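Local coordinates for protein diketoreductase (Acinetobacter baylyi, PDB 4E12) that reduces dicarbonyl compounds with NADH and probably also acts as an NAD-dependent (3S)-3-hydroxyacyl-CoA dehydrogenase, at residues N151-V156 with V180-K185. Sequence-based numbering, arbitrary orientation.
Sequences NNTAEV and VPIELK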
ATOM      1  N   ASN A 151     -15.887   6.032   5.516  1.00 48.79           N
ATOM      2  CA  ASN A 151     -15.265   5.108   4.566  1.00 40.39           C
ATOM      3  C   ASN A 151     -16.387   4.593   3.690  1.00 43.15           C
ATOM      4  O   ASN A 151     -16.897   3.487   3.897  1.00 40.32           O
ATOM      5  CB  ASN A 151     -14.620   3.954   5.322  1.00 54.39           C
ATOM      6  CG  ASN A 151     -13.611   4.432   6.339  1.00 60.86           C
ATOM      7  OD1 ASN A 151     -12.890   5.406   6.099  1.00 58.32           O
ATOM      8  ND2 ASN A 151     -13.571   3.775   7.493  1.00 48.09           N
ATOM      9  N   ASN A 152     -16.784   5.417   2.727  1.00 41.07           N
ATOM     10  CA  ASN A 152     -18.038   5.213   2.017  1.00 41.42           C
ATOM     11  C   ASN A 152     -17.915   4.481   0.683  1.00 36.41           C
ATOM     12  O   ASN A 152     -18.573   4.847  -0.291  1.00 36.67           O
ATOM     13  CB  ASN A 152     -18.777   6.537   1.826  1.00 36.22           C
ATOM     14  CG  ASN A 152     -17.975   7.540   1.026  1.00 40.88           C
ATOM     15  OD1 ASN A 152     -16.745   7.596   1.117  1.00 45.58           O
ATOM     16  ND2 ASN A 152     -18.663   8.330   0.230  1.00 43.06           N
ATOM     17  N   THR A 153     -17.089   3.447   0.617  1.00 31.94           N
ATOM     18  CA  THR A 153     -17.104   2.590  -0.561  1.00 35.27           C
ATOM     19  C   THR A 153     -18.152   1.494  -0.412  1.00 33.56           C
ATOM     20  O   THR A 153     -18.437   1.036   0.698  1.00 33.65           O
ATOM     21  CB  THR A 153     -15.744   1.939  -0.820  1.00 36.13           C
ATOM     22  OG1 THR A 153     -15.332   1.215   0.344  1.00 35.98           O
ATOM     23  CG2 THR A 153     -14.711   2.997  -1.173  1.00 39.86           C
ATOM     24  N   ALA A 154     -18.750   1.116  -1.534  1.00 32.65           N
ATOM     25  CA  ALA A 154     -19.647  -0.030  -1.596  1.00 32.22           C
ATOM     26  C   ALA A 154     -19.178  -0.883  -2.758  1.00 31.71           C
ATOM     27  O   ALA A 154     -19.355  -0.526  -3.927  1.00 28.75           O
ATOM     28  CB  ALA A 154     -21.098   0.408  -1.788  1.00 30.90           C
ATOM     29  N   GLU A 155     -18.528  -1.995  -2.432  1.00 27.22           N
ATOM     30  CA  GLU A 155     -18.020  -2.911  -3.438  1.00 30.81           C
ATOM     31  C   GLU A 155     -19.105  -3.840  -3.915  1.00 34.22           C
ATOM     32  O   GLU A 155     -19.635  -4.637  -3.134  1.00 35.42           O
ATOM     33  CB  GLU A 155     -16.859  -3.716  -2.871  1.00 28.39           C
ATOM     34  CG  GLU A 155     -15.645  -2.829  -2.601  1.00 34.50           C
ATOM     35  CD  GLU A 155     -14.523  -3.536  -1.850  1.00 36.04           C
ATOM     36  OE1 GLU A 155     -14.788  -4.109  -0.775  1.00 42.40           O
ATOM     37  OE2 GLU A 155     -13.374  -3.514  -2.337  1.00 32.31           O
ATOM     38  N   VAL A 156     -19.419  -3.730  -5.200  1.00 34.17           N
ATOM     39  CA  VAL A 156     -20.503  -4.481  -5.817  1.00 31.69           C
ATOM     40  C   VAL A 156     -19.925  -5.652  -6.587  1.00 29.66           C
ATOM     41  O   VAL A 156     -19.072  -5.475  -7.458  1.00 34.66           O
ATOM     42  CB  VAL A 156     -21.308  -3.607  -6.799  1.00 29.69           C
ATOM     43  CG1 VAL A 156     -22.465  -4.415  -7.400  1.00 26.04           C
ATOM     44  CG2 VAL A 156     -21.835  -2.365  -6.083  1.00 30.68           C
ATOM     45  N   VAL A 180     -19.584   5.440  -2.679  1.00 32.50           N
ATOM     46  CA  VAL A 180     -18.885   5.391  -3.954  1.00 33.51           C
ATOM     47  C   VAL A 180     -18.921   3.941  -4.401  1.00 32.70           C
ATOM     48  O   VAL A 180     -18.300   3.091  -3.764  1.00 31.84           O
ATOM     49  CB  VAL A 180     -17.420   5.798  -3.792  1.00 35.06           C
ATOM     50  CG1 VAL A 180     -16.672   5.601  -5.107  1.00 33.59           C
ATOM     51  CG2 VAL A 180     -17.332   7.249  -3.339  1.00 38.54           C
ATOM     52  N   PRO A 181     -19.659   3.632  -5.480  1.00 34.97           N
ATOM     53  CA  PRO A 181     -19.729   2.247  -5.945  1.00 32.76           C
ATOM     54  C   PRO A 181     -18.399   1.810  -6.521  1.00 34.59           C
ATOM     55  O   PRO A 181     -17.824   2.474  -7.384  1.00 32.35           O
ATOM     56  CB  PRO A 181     -20.756   2.305  -7.073  1.00 33.57           C
ATOM     57  CG  PRO A 181     -21.547   3.508  -6.790  1.00 36.62           C
ATOM     58  CD  PRO A 181     -20.585   4.491  -6.228  1.00 31.74           C
ATOM     59  N   ILE A 182     -17.905   0.691  -6.030  1.00 30.40           N
ATOM     60  CA  ILE A 182     -16.680   0.119  -6.548  1.00 29.82           C
ATOM     61  C   ILE A 182     -17.142  -1.087  -7.316  1.00 28.50           C
ATOM     62  O   ILE A 182     -17.598  -2.070  -6.720  1.00 27.23           O
ATOM     63  CB  ILE A 182     -15.749  -0.291  -5.395  1.00 28.62           C
ATOM     64  CG1 ILE A 182     -15.367   0.946  -4.575  1.00 34.56           C
ATOM     65  CG2 ILE A 182     -14.523  -1.048  -5.915  1.00 26.17           C
ATOM     66  CD1 ILE A 182     -14.706   2.012  -5.383  1.00 35.45           C
ATOM     67  N   GLU A 183     -17.072  -1.008  -8.645  1.00 30.90           N
ATOM     68  CA  GLU A 183     -17.691  -2.036  -9.477  1.00 31.36           C
ATOM     69  C   GLU A 183     -16.730  -3.161  -9.864  1.00 37.16           C
ATOM     70  O   GLU A 183     -15.798  -2.955 -10.648  1.00 37.21           O
ATOM     71  CB  GLU A 183     -18.352  -1.395 -10.710  1.00 34.15           C
ATOM     72  CG  GLU A 183     -19.461  -0.398 -10.358  1.00 37.19           C
ATOM     73  CD  GLU A 183     -20.101   0.280 -11.574  1.00 44.54           C
ATOM     74  OE1 GLU A 183     -20.479  -0.418 -12.536  1.00 44.95           O
ATOM     75  OE2 GLU A 183     -20.224   1.520 -11.567  1.00 53.37           O
ATOM     76  N   LEU A 184     -16.939  -4.349  -9.291  1.00 30.19           N
ATOM     77  CA  LEU A 184     -16.169  -5.507  -9.699  1.00 37.45           C
ATOM     78  C   LEU A 184     -16.891  -6.236 -10.813  1.00 36.42           C
ATOM     79  O   LEU A 184     -18.125  -6.243 -10.854  1.00 30.13           O
ATOM     80  CB  LEU A 184     -15.880  -6.460  -8.544  1.00 33.64           C
ATOM     81  CG  LEU A 184     -14.947  -5.995  -7.429  1.00 34.57           C
ATOM     82  CD1 LEU A 184     -15.609  -4.952  -6.540  1.00 34.40           C
ATOM     83  CD2 LEU A 184     -14.583  -7.221  -6.612  1.00 31.60           C
ATOM     84  N   LYS A 185     -16.111  -6.839 -11.710  1.00 35.92           N
ATOM     85  CA  LYS A 185     -16.633  -7.424 -12.940  1.00 39.76           C
ATOM     86  C   LYS A 185     -16.720  -8.947 -12.842  1.00 37.29           C
ATOM     87  O   LYS A 185     -17.431  -9.592 -13.615  1.00 41.81           O
ATOM     88  CB  LYS A 185     -15.768  -6.984 -14.136  1.00 39.11           C
ATOM     89  CG  LYS A 185     -15.810  -5.472 -14.363  1.00 42.90           C
ATOM     90  CD  LYS A 185     -14.783  -4.980 -15.373  1.00 48.54           C
ATOM     91  CE  LYS A 185     -14.876  -3.459 -15.522  1.00 51.30           C
ATOM     92  NZ  LYS A 185     -13.862  -2.901 -16.462  1.00 87.93           N
TER
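A parallel strand pair closes the beta-alpha-beta unit made of strand 153-158, helix 164-176 and strand 180-183, with T153 beside V180 and E155 beside I182. Five backbone hydrogen bonds join the two. N152 O accepts from V180 N at 2.7 Å, and L184 N gives to V156 O at 3.0 Å. Between them, A154 bonds V180 O through its N and I182 N through its O. V156 N adds a bond to I182 O. The A154 O bond to I182 N measures 2.8 Å and is nearly straight at the hydrogen (176°), although the donor sits above the carbonyl plane.

The pair forms one margin of the sheet in the Rossmann-type NAD-binding domain, and 180-183 is the outermost strand there within this chain. T153, E155, V180 and I182 point to one face, where I224 and T221 of the second subunit pack on T153 and I182. I182 CG1, anti to its carbonyl carbon (chi1 -62°), meets T153 CB at 3.9 Å. E155 runs side by side with I182, its CG 3.8 Å from I182 CB. L184 CD1 touches E155 CB at 4.1 Å. The E155 carboxylate is gripped by H143 ND1 at OE1 and by the V192 and L193 amides at OE2. H143 is predicted to be important for catalysis, so E155 probably helps position it. A154 and V156 face the other way, onto L142 of strand 139-144.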